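PDB 4LHE: thermostable monoacylglycerol lipase, which catalyses the hydrolysis of monoacylglycerols to glycerol and fatty acid, probably as a serine hydrolase of the alpha/beta hydrolase fold. Local coordinates for residues 121-126 with 205-210; 37-42 with 232-237; 24-29 with 75-80; 99-104 with 171-176. All coordinates share one frame; numbering follows the deposited sequence.

Interaction 1. Residues 121-126 with 205-210; sequences AAVDIP and DIIFQG
Val123 is the bump that enters the hollow formed by two adjacent isoleucines, Ile206 and Ile207, on a helix. The setting is the alpha/beta hydrolase fold. Residues 121-126 belong to the loop that follows strand 115-119, and residues 205-210 form the end of helix 202-210. The fork of the valine sets one methyl against each isoleucine. Val123 CG1 lies 3.8 Å from Ile206 CG2, and Val123 CG2 lies 4.0 Å from Ile207 CG1. The first torsion of the valine, 142°, is well away from a staggered value, and this turn spreads its methyls over the two neighbours. Val123 and Ile206 run past each other in opposite directions, flank against flank. Ile207 meets the valine at a slant instead.

Leu104 of helix 98-109 touches Ala121, Val123 and Ile207, and so packs against both partners. Lys178 of helix 164-179 touches Val123 and Ile206. No hydrogen bond joins the two segments, but Asn203, in the same helix as the isoleucines, accepts the backbone N-H groups of Val123 and Asp124 with its OD1. This holds the loop close to the helix.

The tip of Ile207 makes a second contact. Its chain is extended (chi2 167°), which carries CD1 past the valine to the methyl of Ala121. Ile207 CD1 ends 3.7 Å from Ala121 CB, with Ala121 O 4.1 Å from the same methyl.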
loop_
_atom_site.group_PDB
_atom_site.type_symbol
_atom_site.label_atom_id
_atom_site.label_comp_id
_atom_site.label_asym_id
_atom_site.label_seq_id
_atom_site.Cartn_x
_atom_site.Cartn_y
_atom_site.Cartn_z
ATOM N N ALA A 121 3.240 2.237 -6.066
ATOM C CA ALA A 121 3.473 3.135 -4.936
ATOM C C ALA A 121 3.483 4.591 -5.379
ATOM O O ALA A 121 4.008 4.926 -6.449
ATOM C CB ALA A 121 4.774 2.787 -4.237
ATOM N N ALA A 122 2.888 5.439 -4.543
ATOM C CA ALA A 122 2.739 6.867 -4.816
ATOM C C ALA A 122 3.785 7.681 -4.060
ATOM O O ALA A 122 3.861 7.610 -2.828
ATOM C CB ALA A 122 1.339 7.317 -4.419
ATOM N N VAL A 123 4.570 8.467 -4.797
ATOM C CA VAL A 123 5.684 9.229 -4.222
ATOM C C VAL A 123 5.672 10.706 -4.653
ATOM O O VAL A 123 6.118 11.593 -3.912
ATOM C CB VAL A 123 7.038 8.524 -4.537
ATOM C CG1 VAL A 123 8.130 9.519 -4.845
ATOM C CG2 VAL A 123 7.441 7.592 -3.387
ATOM N N ASP A 124 5.127 10.969 -5.835
ATOM C CA ASP A 124 4.999 12.339 -6.327
ATOM C C ASP A 124 3.793 12.478 -7.271
ATOM O O ASP A 124 3.911 12.222 -8.471
ATOM C CB ASP A 124 6.294 12.755 -7.040
ATOM C CG ASP A 124 6.222 14.157 -7.646
ATOM O OD1 ASP A 124 5.596 15.054 -7.028
ATOM O OD2 ASP A 124 6.801 14.360 -8.741
ATOM N N ILE A 125 2.635 12.872 -6.736
ATOM C CA ILE A 125 1.439 13.037 -7.572
ATOM C C ILE A 125 1.157 14.504 -7.904
ATOM O O ILE A 125 0.754 15.277 -7.030
ATOM C CB ILE A 125 0.161 12.443 -6.927
ATOM C CG1 ILE A 125 0.354 10.970 -6.550
ATOM C CG2 ILE A 125 -1.030 12.593 -7.867
ATOM C CD1 ILE A 125 -0.961 10.258 -6.242
ATOM N N PRO A 126 1.371 14.883 -9.177
ATOM C CA PRO A 126 1.040 16.207 -9.717
ATOM C C PRO A 126 -0.409 16.562 -9.430
ATOM O O PRO A 126 -0.689 17.508 -8.692
ATOM C CB PRO A 126 1.236 16.024 -11.235
ATOM C CG PRO A 126 1.309 14.520 -11.456
ATOM C CD PRO A 126 1.947 14.008 -10.211
ATOM N N ASP A 205 10.353 4.785 -11.368
ATOM C CA ASP A 205 11.714 5.247 -11.647
ATOM C C ASP A 205 12.284 6.113 -10.527
ATOM O O ASP A 205 13.454 5.979 -10.171
ATOM C CB ASP A 205 11.747 5.983 -12.987
ATOM C CG ASP A 205 11.377 5.083 -14.142
ATOM O OD1 ASP A 205 11.957 3.989 -14.230
ATOM O OD2 ASP A 205 10.501 5.452 -14.958
ATOM N N ILE A 206 11.451 6.980 -9.958
ATOM C CA ILE A 206 11.856 7.827 -8.833
ATOM C C ILE A 206 12.192 6.999 -7.595
ATOM O O ILE A 206 13.159 7.289 -6.873
ATOM C CB ILE A 206 10.738 8.835 -8.485
ATOM C CG1 ILE A 206 10.453 9.731 -9.699
ATOM C CG2 ILE A 206 11.109 9.647 -7.255
ATOM C CD1 ILE A 206 9.053 10.366 -9.719
ATOM N N ILE A 207 11.381 5.973 -7.346
ATOM C CA ILE A 207 11.652 5.045 -6.258
ATOM C C ILE A 207 12.966 4.320 -6.556
ATOM O O ILE A 207 13.873 4.290 -5.720
ATOM C CB ILE A 207 10.477 4.043 -6.086
ATOM C CG1 ILE A 207 9.240 4.782 -5.562
ATOM C CG2 ILE A 207 10.871 2.893 -5.152
ATOM C CD1 ILE A 207 7.940 3.986 -5.651
ATOM N N PHE A 208 13.073 3.785 -7.770
ATOM C CA PHE A 208 14.247 3.021 -8.183
ATOM C C PHE A 208 15.548 3.839 -8.069
ATOM O O PHE A 208 16.584 3.327 -7.620
ATOM C CB PHE A 208 14.044 2.482 -9.606
ATOM C CG PHE A 208 15.178 1.623 -10.110
ATOM C CD1 PHE A 208 15.132 0.237 -9.986
ATOM C CD2 PHE A 208 16.280 2.200 -10.731
ATOM C CE1 PHE A 208 16.168 -0.552 -10.462
ATOM C CE2 PHE A 208 17.321 1.417 -11.206
ATOM C CZ PHE A 208 17.267 0.044 -11.074
ATOM N N GLN A 209 15.498 5.112 -8.450
ATOM C CA GLN A 209 16.699 5.939 -8.390
ATOM C C GLN A 209 16.977 6.426 -6.973
ATOM O O GLN A 209 18.133 6.508 -6.554
ATOM C CB GLN A 209 16.622 7.111 -9.385
ATOM C CG GLN A 209 16.457 6.705 -10.865
ATOM C CD GLN A 209 17.569 5.786 -11.395
ATOM O OE1 GLN A 209 18.619 5.613 -10.765
ATOM N NE2 GLN A 209 17.334 5.195 -12.568
ATOM N N GLY A 210 15.920 6.708 -6.218
ATOM C CA GLY A 210 16.069 7.323 -4.907
ATOM C C GLY A 210 16.532 6.425 -3.769
ATOM O O GLY A 210 17.092 6.923 -2.772
#

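Interaction 2. Residues 37-42 with 232-237; sequences RPLAEA and YDQPMI
The flat carboxamide of Gln234 presents one face to the ring of Pro38, and the two side chains meet almost at right angles. Pro38 CB lies over that face, 3.7 Å from Gln234 CD. The amide nitrogen is closest of all: Gln234 NE2 is 3.3 Å from Pro38 CB and 3.4 Å from Pro38 CG, so it sits against the CB-CG bond of the proline ring. The oxygen stands a little further off, with Gln234 OE1 4.0 Å from Pro38 CB.

Torsions explain the placing. Gln234 CG points away from the backbone N (chi1 -177°) and the chain stays extended beyond it, which reaches across to the other helix. The last torsion, 88°, then turns the amide plane to the proline. NE2 also donates a hydrogen bond to Thr229 O, which holds the amide near the ring. With an alanine here, Pro38 would probably face a gap, and Thr229 O would lose this donor.

Beside the amide the contact is apolar. Leu39 does not start out toward the other helix, but its end bends over. Leu39 CD2 then reaches Ile237 CG2 at 4.1 Å, the side chains meeting at a slant. Leu39 also touches Leu25 of strand 21-26, while Ile237 touches Leu221 of strand 216-221.

Helices 37-45 and 234-247 thus lie next to each other on one face of the central sheet, as the first and last helices do in the alpha/beta hydrolase fold.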
loop_
_atom_site.group_PDB
_atom_site.type_symbol
_atom_site.label_atom_id
_atom_site.label_comp_id
_atom_site.label_asym_id
_atom_site.label_seq_id
_atom_site.Cartn_x
_atom_site.Cartn_y
_atom_site.Cartn_z
ATOM N N ARG A 37 -6.152 -8.869 0.345
ATOM C CA ARG A 37 -6.442 -10.211 0.856
ATOM C C ARG A 37 -6.038 -11.398 -0.044
ATOM O O ARG A 37 -5.630 -12.447 0.471
ATOM C CB ARG A 37 -7.931 -10.328 1.252
ATOM C CG ARG A 37 -8.287 -11.671 1.911
ATOM C CD ARG A 37 -9.748 -11.737 2.359
ATOM N NE ARG A 37 -10.176 -10.463 2.914
ATOM C CZ ARG A 37 -10.120 -10.130 4.200
ATOM N NH1 ARG A 37 -9.671 -11.000 5.094
ATOM N NH2 ARG A 37 -10.520 -8.910 4.583
ATOM N N PRO A 38 -6.162 -11.262 -1.377
ATOM C CA PRO A 38 -5.763 -12.467 -2.121
ATOM C C PRO A 38 -4.268 -12.726 -2.036
ATOM O O PRO A 38 -3.850 -13.884 -2.033
ATOM C CB PRO A 38 -6.161 -12.144 -3.562
ATOM C CG PRO A 38 -7.322 -11.232 -3.416
ATOM C CD PRO A 38 -7.001 -10.371 -2.193
ATOM N N LEU A 39 -3.469 -11.665 -1.973
ATOM C CA LEU A 39 -2.042 -11.821 -1.728
ATOM C C LEU A 39 -1.792 -12.440 -0.355
ATOM O O LEU A 39 -1.051 -13.423 -0.233
ATOM C CB LEU A 39 -1.316 -10.457 -1.830
ATOM C CG LEU A 39 -0.919 -9.965 -3.216
ATOM C CD1 LEU A 39 -2.109 -9.816 -4.117
ATOM C CD2 LEU A 39 -0.183 -8.619 -3.108
ATOM N N ALA A 40 -2.404 -11.861 0.679
ATOM C CA ALA A 40 -2.192 -12.320 2.051
ATOM C C ALA A 40 -2.515 -13.812 2.205
ATOM O O ALA A 40 -1.744 -14.571 2.826
ATOM C CB ALA A 40 -3.038 -11.500 2.995
ATOM N N GLU A 41 -3.643 -14.229 1.634
ATOM C CA GLU A 41 -4.055 -15.627 1.683
ATOM C C GLU A 41 -3.093 -16.566 0.958
ATOM O O GLU A 41 -2.724 -17.613 1.503
ATOM C CB GLU A 41 -5.510 -15.805 1.208
ATOM C CG GLU A 41 -6.536 -15.172 2.174
ATOM C CD GLU A 41 -7.982 -15.303 1.704
ATOM O OE1 GLU A 41 -8.233 -16.002 0.698
ATOM O OE2 GLU A 41 -8.883 -14.719 2.356
ATOM N N ALA A 42 -2.676 -16.195 -0.254
ATOM C CA ALA A 42 -1.629 -16.938 -0.972
ATOM C C ALA A 42 -0.276 -17.036 -0.239
ATOM O O ALA A 42 0.377 -18.088 -0.300
ATOM C CB ALA A 42 -1.432 -16.383 -2.368
ATOM N N TYR A 232 -6.053 -8.375 -13.453
ATOM C CA TYR A 232 -5.634 -9.581 -14.181
ATOM C C TYR A 232 -4.198 -10.038 -13.880
ATOM O O TYR A 232 -3.886 -11.224 -13.983
ATOM C CB TYR A 232 -5.823 -9.398 -15.696
ATOM C CG TYR A 232 -7.265 -9.356 -16.154
ATOM C CD1 TYR A 232 -8.112 -10.450 -15.972
ATOM C CD2 TYR A 232 -7.775 -8.232 -16.796
ATOM C CE1 TYR A 232 -9.430 -10.411 -16.403
ATOM C CE2 TYR A 232 -9.084 -8.183 -17.216
ATOM C CZ TYR A 232 -9.904 -9.274 -17.024
ATOM O OH TYR A 232 -11.210 -9.216 -17.464
ATOM N N ASP A 233 -3.328 -9.113 -13.499
ATOM C CA ASP A 233 -1.959 -9.497 -13.187
ATOM C C ASP A 233 -1.779 -9.990 -11.745
ATOM O O ASP A 233 -0.650 -10.196 -11.316
ATOM C CB ASP A 233 -0.973 -8.365 -13.504
ATOM C CG ASP A 233 -0.828 -8.117 -15.007
ATOM O OD1 ASP A 233 -0.539 -9.083 -15.741
ATOM O OD2 ASP A 233 -1.008 -6.959 -15.448
ATOM N N GLN A 234 -2.882 -10.182 -11.013
ATOM C CA GLN A 234 -2.817 -10.731 -9.642
ATOM C C GLN A 234 -1.938 -11.993 -9.473
ATOM O O GLN A 234 -1.066 -12.016 -8.614
ATOM C CB GLN A 234 -4.224 -10.978 -9.075
ATOM C CG GLN A 234 -4.242 -11.478 -7.640
ATOM C CD GLN A 234 -5.612 -11.953 -7.221
ATOM O OE1 GLN A 234 -5.964 -13.118 -7.419
ATOM N NE2 GLN A 234 -6.400 -11.055 -6.632
ATOM N N PRO A 235 -2.147 -13.039 -10.292
ATOM C CA PRO A 235 -1.310 -14.230 -10.083
ATOM C C PRO A 235 0.183 -13.966 -10.337
ATOM O O PRO A 235 1.044 -14.528 -9.645
ATOM C CB PRO A 235 -1.855 -15.228 -11.113
ATOM C CG PRO A 235 -3.220 -14.703 -11.490
ATOM C CD PRO A 235 -3.104 -13.226 -11.403
ATOM N N MET A 236 0.490 -13.109 -11.307
ATOM C CA MET A 236 1.870 -12.727 -11.571
ATOM C C MET A 236 2.498 -11.985 -10.366
ATOM O O MET A 236 3.630 -12.269 -9.961
ATOM C CB MET A 236 1.941 -11.889 -12.853
ATOM C CG MET A 236 3.299 -11.270 -13.098
ATOM S SD MET A 236 3.483 -10.452 -14.696
ATOM C CE MET A 236 5.272 -10.243 -14.702
ATOM N N ILE A 237 1.755 -11.061 -9.774
ATOM C CA ILE A 237 2.226 -10.396 -8.557
ATOM C C ILE A 237 2.511 -11.374 -7.426
ATOM O O ILE A 237 3.524 -11.259 -6.730
ATOM C CB ILE A 237 1.205 -9.358 -8.051
ATOM C CG1 ILE A 237 0.986 -8.270 -9.107
ATOM C CG2 ILE A 237 1.680 -8.736 -6.728
ATOM C CD1 ILE A 237 -0.163 -7.280 -8.734
#

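Interaction 3. Residues 24-29 with 75-80; sequences LLVHGF and ASVEEG. With SO4 (sulfate ion), chain D.
Leu24 and Val26 of a strand meet Val77 and Gly80 of a helix by apolar contact, with no hydrogen bond between the segments. Val26 CG1 is 3.7 Å from Val77 CG2, and Leu24 CD2 is 3.8 Å from Val77 CG1. Val77 stands nearly perpendicular to both strand side chains. Leu24 CG is trans to the main-chain nitrogen (chi1 -179°), which sends the fork toward the helix. There CD1 rests against the backbone, 3.7 Å from Gly80 C, where no side chain intervenes. An alanine in place of Leu24 would probably leave a gap over Gly80 and take from Val77 CG1 its closer neighbour.

Two hydrogen bonds lie in the loop after the strand. His27 ND1 donates to a lone pair of Gly28 O in the carbonyl plane at 3.1 Å, the oxygen lying 21° out of the imidazole plane. Phe29 N donates to sulfate O4 at 2.9 Å. The sulfate, probably from the crystallisation liquor, also binds Thr30 N, Ser97 OG and His226 NE2, consistent with a place in the active site.

Strand 24-26 runs nearly antiparallel to helix 75-80, at 164°, with axes 9.4 Å apart. Strands 90-96 and 49-52 flank it. Helix 98-109 packs alongside, with Leu106 on Leu24 and Val77.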
loop_
_atom_site.group_PDB
_atom_site.type_symbol
_atom_site.label_atom_id
_atom_site.label_comp_id
_atom_site.label_asym_id
_atom_site.label_seq_id
_atom_site.Cartn_x
_atom_site.Cartn_y
_atom_site.Cartn_z
ATOM N N LEU A 24 4.114 -8.293 5.897
ATOM C CA LEU A 24 3.174 -7.219 6.229
ATOM C C LEU A 24 2.589 -6.710 4.912
ATOM O O LEU A 24 3.354 -6.369 3.994
ATOM C CB LEU A 24 3.939 -6.076 6.909
ATOM C CG LEU A 24 3.137 -4.864 7.361
ATOM C CD1 LEU A 24 2.191 -5.280 8.424
ATOM C CD2 LEU A 24 4.062 -3.751 7.877
ATOM N N LEU A 25 1.259 -6.656 4.803
ATOM C CA LEU A 25 0.623 -6.129 3.584
ATOM C C LEU A 25 -0.167 -4.842 3.846
ATOM O O LEU A 25 -1.022 -4.801 4.734
ATOM C CB LEU A 25 -0.302 -7.173 2.961
ATOM C CG LEU A 25 0.336 -8.494 2.522
ATOM C CD1 LEU A 25 0.311 -9.499 3.660
ATOM C CD2 LEU A 25 -0.399 -9.062 1.313
ATOM N N VAL A 26 0.114 -3.797 3.077
ATOM C CA VAL A 26 -0.465 -2.494 3.369
ATOM C C VAL A 26 -1.390 -2.030 2.253
ATOM O O VAL A 26 -0.932 -1.775 1.131
ATOM C CB VAL A 26 0.622 -1.440 3.631
ATOM C CG1 VAL A 26 0.005 -0.210 4.306
ATOM C CG2 VAL A 26 1.736 -2.020 4.530
ATOM N N HIS A 27 -2.684 -1.911 2.564
ATOM C CA HIS A 27 -3.670 -1.461 1.573
ATOM C C HIS A 27 -3.537 0.037 1.323
ATOM O O HIS A 27 -2.737 0.704 1.991
ATOM C CB HIS A 27 -5.110 -1.862 1.951
ATOM C CG HIS A 27 -5.669 -1.164 3.166
ATOM N ND1 HIS A 27 -6.239 0.092 3.106
ATOM C CD2 HIS A 27 -5.800 -1.573 4.448
ATOM C CE1 HIS A 27 -6.680 0.429 4.308
ATOM N NE2 HIS A 27 -6.430 -0.562 5.141
ATOM N N GLY A 28 -4.297 0.561 0.358
ATOM C CA GLY A 28 -4.124 1.938 -0.077
ATOM C C GLY A 28 -5.030 2.989 0.559
ATOM O O GLY A 28 -5.792 2.697 1.474
ATOM N N PHE A 29 -4.945 4.211 0.032
ATOM C CA PHE A 29 -5.605 5.413 0.573
ATOM C C PHE A 29 -7.128 5.366 0.539
ATOM O O PHE A 29 -7.782 5.636 1.536
ATOM C CB PHE A 29 -5.091 6.633 -0.197
ATOM C CG PHE A 29 -5.769 7.941 0.149
ATOM C CD1 PHE A 29 -5.415 8.650 1.296
ATOM C CD2 PHE A 29 -6.713 8.494 -0.715
ATOM C CE1 PHE A 29 -6.005 9.874 1.589
ATOM C CE2 PHE A 29 -7.313 9.718 -0.427
ATOM C CZ PHE A 29 -6.959 10.409 0.726
ATOM N N ALA A 75 0.910 4.791 12.228
ATOM C CA ALA A 75 0.769 4.048 13.467
ATOM C C ALA A 75 0.145 2.671 13.216
ATOM O O ALA A 75 0.596 1.686 13.789
ATOM C CB ALA A 75 -0.024 4.837 14.491
ATOM N N SER A 76 -0.876 2.598 12.356
ATOM C CA SER A 76 -1.507 1.312 12.027
ATOM C C SER A 76 -0.498 0.356 11.439
ATOM O O SER A 76 -0.493 -0.821 11.773
ATOM C CB SER A 76 -2.626 1.492 10.996
ATOM O OG SER A 76 -3.693 2.243 11.515
ATOM N N VAL A 77 0.335 0.861 10.533
ATOM C CA VAL A 77 1.362 0.038 9.896
ATOM C C VAL A 77 2.485 -0.328 10.870
ATOM O O VAL A 77 3.022 -1.445 10.831
ATOM C CB VAL A 77 1.949 0.752 8.680
ATOM C CG1 VAL A 77 2.962 -0.134 8.001
ATOM C CG2 VAL A 77 0.835 1.097 7.713
ATOM N N GLU A 78 2.836 0.608 11.749
ATOM C CA GLU A 78 3.886 0.354 12.745
ATOM C C GLU A 78 3.501 -0.761 13.700
ATOM O O GLU A 78 4.339 -1.582 14.081
ATOM C CB GLU A 78 4.184 1.615 13.559
ATOM C CG GLU A 78 5.126 2.590 12.878
ATOM C CD GLU A 78 6.580 2.143 12.928
ATOM O OE1 GLU A 78 6.874 1.040 13.459
ATOM O OE2 GLU A 78 7.433 2.917 12.438
ATOM N N GLU A 79 2.231 -0.754 14.103
ATOM C CA GLU A 79 1.637 -1.765 14.986
ATOM C C GLU A 79 1.568 -3.116 14.279
ATOM O O GLU A 79 1.713 -4.171 14.912
ATOM C CB GLU A 79 0.239 -1.298 15.412
ATOM C CG GLU A 79 -0.691 -2.377 15.941
ATOM C CD GLU A 79 -2.059 -1.826 16.345
ATOM O OE1 GLU A 79 -2.381 -1.852 17.551
ATOM O OE2 GLU A 79 -2.817 -1.379 15.460
ATOM N N GLY A 80 1.355 -3.100 12.965
ATOM C CA GLY A 80 1.418 -4.339 12.201
ATOM C C GLY A 80 2.836 -4.882 12.086
ATOM O O GLY A 80 3.070 -6.090 12.181
HETATM S S SO4 D . -5.110 4.013 -3.555
HETATM O O1 SO4 D . -6.338 4.467 -2.908
HETATM O O2 SO4 D . -5.159 2.547 -3.738
HETATM O O3 SO4 D . -5.000 4.644 -4.870
HETATM O O4 SO4 D . -3.985 4.438 -2.718
#

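Interaction 4. Residues 99-104 with 171-176; sequences GGTLTL and ARLMAQ
Leu173 reaches from its helix to Thr101 and Leu102 of another. Its CB heads for the partner helix, and CG extends on the far side from the backbone N (chi1 177°), which keeps the chain on that course. CG is the first atom to touch: Leu173 CG is 4.0 Å from Thr101 CG2. The two side chains run antiparallel, flank by flank. From CG the CD2 branch goes on to Leu102, where Leu173 CD2 is 3.8 Å from Leu102 CD2 and 4.0 Å from Leu102 CG. Here one side chain lies roughly square to the other.

Helix 98-109 begins in a probable nucleophile elbow, the GxSxG turn of the alpha/beta hydrolase fold, with Ser97 as the likely nucleophile and Gly99 as its last glycine. Helix 164-179 belongs to the region between strands 115-119 and 188-193, where lipases of this fold commonly carry a lid. The short helical segments make an angle of 37°, with axes 9.9 Å apart.

Thr101 CG2 also lies against the other backbone, 4.2 Å from Met174 CA, while its hydroxyl probably bonds to Ala122 O. Gly99 O takes two donors from opposite faces of its plane, Thr103 N and Thr103 OG1, the latter at 2.7 Å.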
loop_
_atom_site.group_PDB
_atom_site.type_symbol
_atom_site.label_atom_id
_atom_site.label_comp_id
_atom_site.label_asym_id
_atom_site.label_seq_id
_atom_site.Cartn_x
_atom_site.Cartn_y
_atom_site.Cartn_z
ATOM N N GLY A 99 -0.301 2.230 0.182
ATOM C CA GLY A 99 0.284 1.158 0.982
ATOM C C GLY A 99 1.720 0.952 0.547
ATOM O O GLY A 99 2.581 0.503 1.330
ATOM N N GLY A 100 1.990 1.279 -0.714
ATOM C CA GLY A 100 3.357 1.272 -1.226
ATOM C C GLY A 100 4.171 2.437 -0.697
ATOM O O GLY A 100 5.372 2.311 -0.455
ATOM N N THR A 101 3.519 3.579 -0.507
ATOM C CA THR A 101 4.191 4.715 0.103
ATOM C C THR A 101 4.563 4.366 1.548
ATOM O O THR A 101 5.660 4.692 2.024
ATOM C CB THR A 101 3.291 5.961 0.086
ATOM O OG1 THR A 101 2.830 6.204 -1.252
ATOM C CG2 THR A 101 4.056 7.176 0.586
ATOM N N LEU A 102 3.643 3.692 2.231
ATOM C CA LEU A 102 3.803 3.350 3.641
ATOM C C LEU A 102 4.812 2.243 3.817
ATOM O O LEU A 102 5.422 2.119 4.879
ATOM C CB LEU A 102 2.460 2.923 4.226
ATOM C CG LEU A 102 1.526 4.102 4.499
ATOM C CD1 LEU A 102 0.121 3.604 4.729
ATOM C CD2 LEU A 102 2.051 4.859 5.738
ATOM N N THR A 103 4.962 1.429 2.771
ATOM C CA THR A 103 5.964 0.379 2.739
ATOM C C THR A 103 7.349 1.018 2.638
ATOM O O THR A 103 8.273 0.651 3.379
ATOM C CB THR A 103 5.729 -0.568 1.546
ATOM O OG1 THR A 103 4.546 -1.337 1.791
ATOM C CG2 THR A 103 6.921 -1.518 1.367
ATOM N N LEU A 104 7.485 1.972 1.719
ATOM C CA LEU A 104 8.721 2.726 1.570
ATOM C C LEU A 104 9.056 3.422 2.869
ATOM O O LEU A 104 10.195 3.372 3.326
ATOM C CB LEU A 104 8.572 3.757 0.461
ATOM C CG LEU A 104 8.370 3.146 -0.923
ATOM C CD1 LEU A 104 7.761 4.182 -1.846
ATOM C CD2 LEU A 104 9.698 2.619 -1.499
ATOM N N ALA A 171 -0.507 14.017 0.813
ATOM C CA ALA A 171 0.554 14.763 0.144
ATOM C C ALA A 171 1.742 14.937 1.086
ATOM O O ALA A 171 2.901 14.875 0.663
ATOM C CB ALA A 171 0.034 16.117 -0.317
ATOM N N ARG A 172 1.453 15.156 2.366
ATOM C CA ARG A 172 2.502 15.272 3.378
ATOM C C ARG A 172 3.266 13.970 3.599
ATOM O O ARG A 172 4.486 13.979 3.764
ATOM C CB ARG A 172 1.924 15.758 4.701
ATOM C CG ARG A 172 1.511 17.222 4.686
ATOM C CD ARG A 172 1.626 17.829 6.072
ATOM N NE ARG A 172 0.546 17.402 6.947
ATOM C CZ ARG A 172 0.633 17.350 8.272
ATOM N NH1 ARG A 172 1.765 17.673 8.878
ATOM N NH2 ARG A 172 -0.412 16.955 8.989
ATOM N N LEU A 173 2.536 12.860 3.634
ATOM C CA LEU A 173 3.149 11.538 3.712
ATOM C C LEU A 173 4.064 11.270 2.517
ATOM O O LEU A 173 5.167 10.755 2.693
ATOM C CB LEU A 173 2.063 10.459 3.804
ATOM C CG LEU A 173 2.524 9.001 3.811
ATOM C CD1 LEU A 173 3.481 8.784 4.937
ATOM C CD2 LEU A 173 1.333 8.065 3.930
ATOM N N MET A 174 3.621 11.609 1.308
ATOM C CA MET A 174 4.451 11.368 0.125
ATOM C C MET A 174 5.748 12.196 0.173
ATOM O O MET A 174 6.804 11.739 -0.274
ATOM C CB MET A 174 3.678 11.645 -1.169
ATOM C CG MET A 174 2.454 10.755 -1.394
ATOM S SD MET A 174 1.761 11.060 -3.026
ATOM C CE MET A 174 0.141 10.334 -2.892
ATOM N N ALA A 175 5.662 13.397 0.741
ATOM C CA ALA A 175 6.811 14.302 0.815
ATOM C C ALA A 175 7.868 13.762 1.758
ATOM O O ALA A 175 9.043 13.693 1.406
ATOM C CB ALA A 175 6.365 15.697 1.263
ATOM N N GLN A 176 7.451 13.414 2.971
ATOM C CA GLN A 176 8.365 12.884 3.972
ATOM C C GLN A 176 8.944 11.546 3.491
ATOM O O GLN A 176 10.057 11.177 3.882
ATOM C CB GLN A 176 7.634 12.718 5.320
ATOM C CG GLN A 176 8.500 12.939 6.564
ATOM C CD GLN A 176 7.920 12.289 7.828
ATOM O OE1 GLN A 176 8.565 11.439 8.460
ATOM N NE2 GLN A 176 6.708 12.695 8.204
#

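From the N terminus, interaction 3 opens first, at strand 21-26. Interaction 2 opens next, at helix 37-45, before interaction 3 closes at helix 70-87, so these two cross. They touch where Leu25 meets Leu39 and Ala40. Interaction 4 opens at helix 98-109 and interaction 1 in the loop after strand 115-119. Interaction 4 closes at helix 164-179 and interaction 1 at helix 202-210, so these also cross. Their centres are 10 Å apart, and Met174 packs on Ala122 and Ile125. Both are nested within interaction 2, whose loop closes last, at helix 234-247. Val26 and Leu102 join interaction 3 to interaction 4 beside the probable nucleophile elbow.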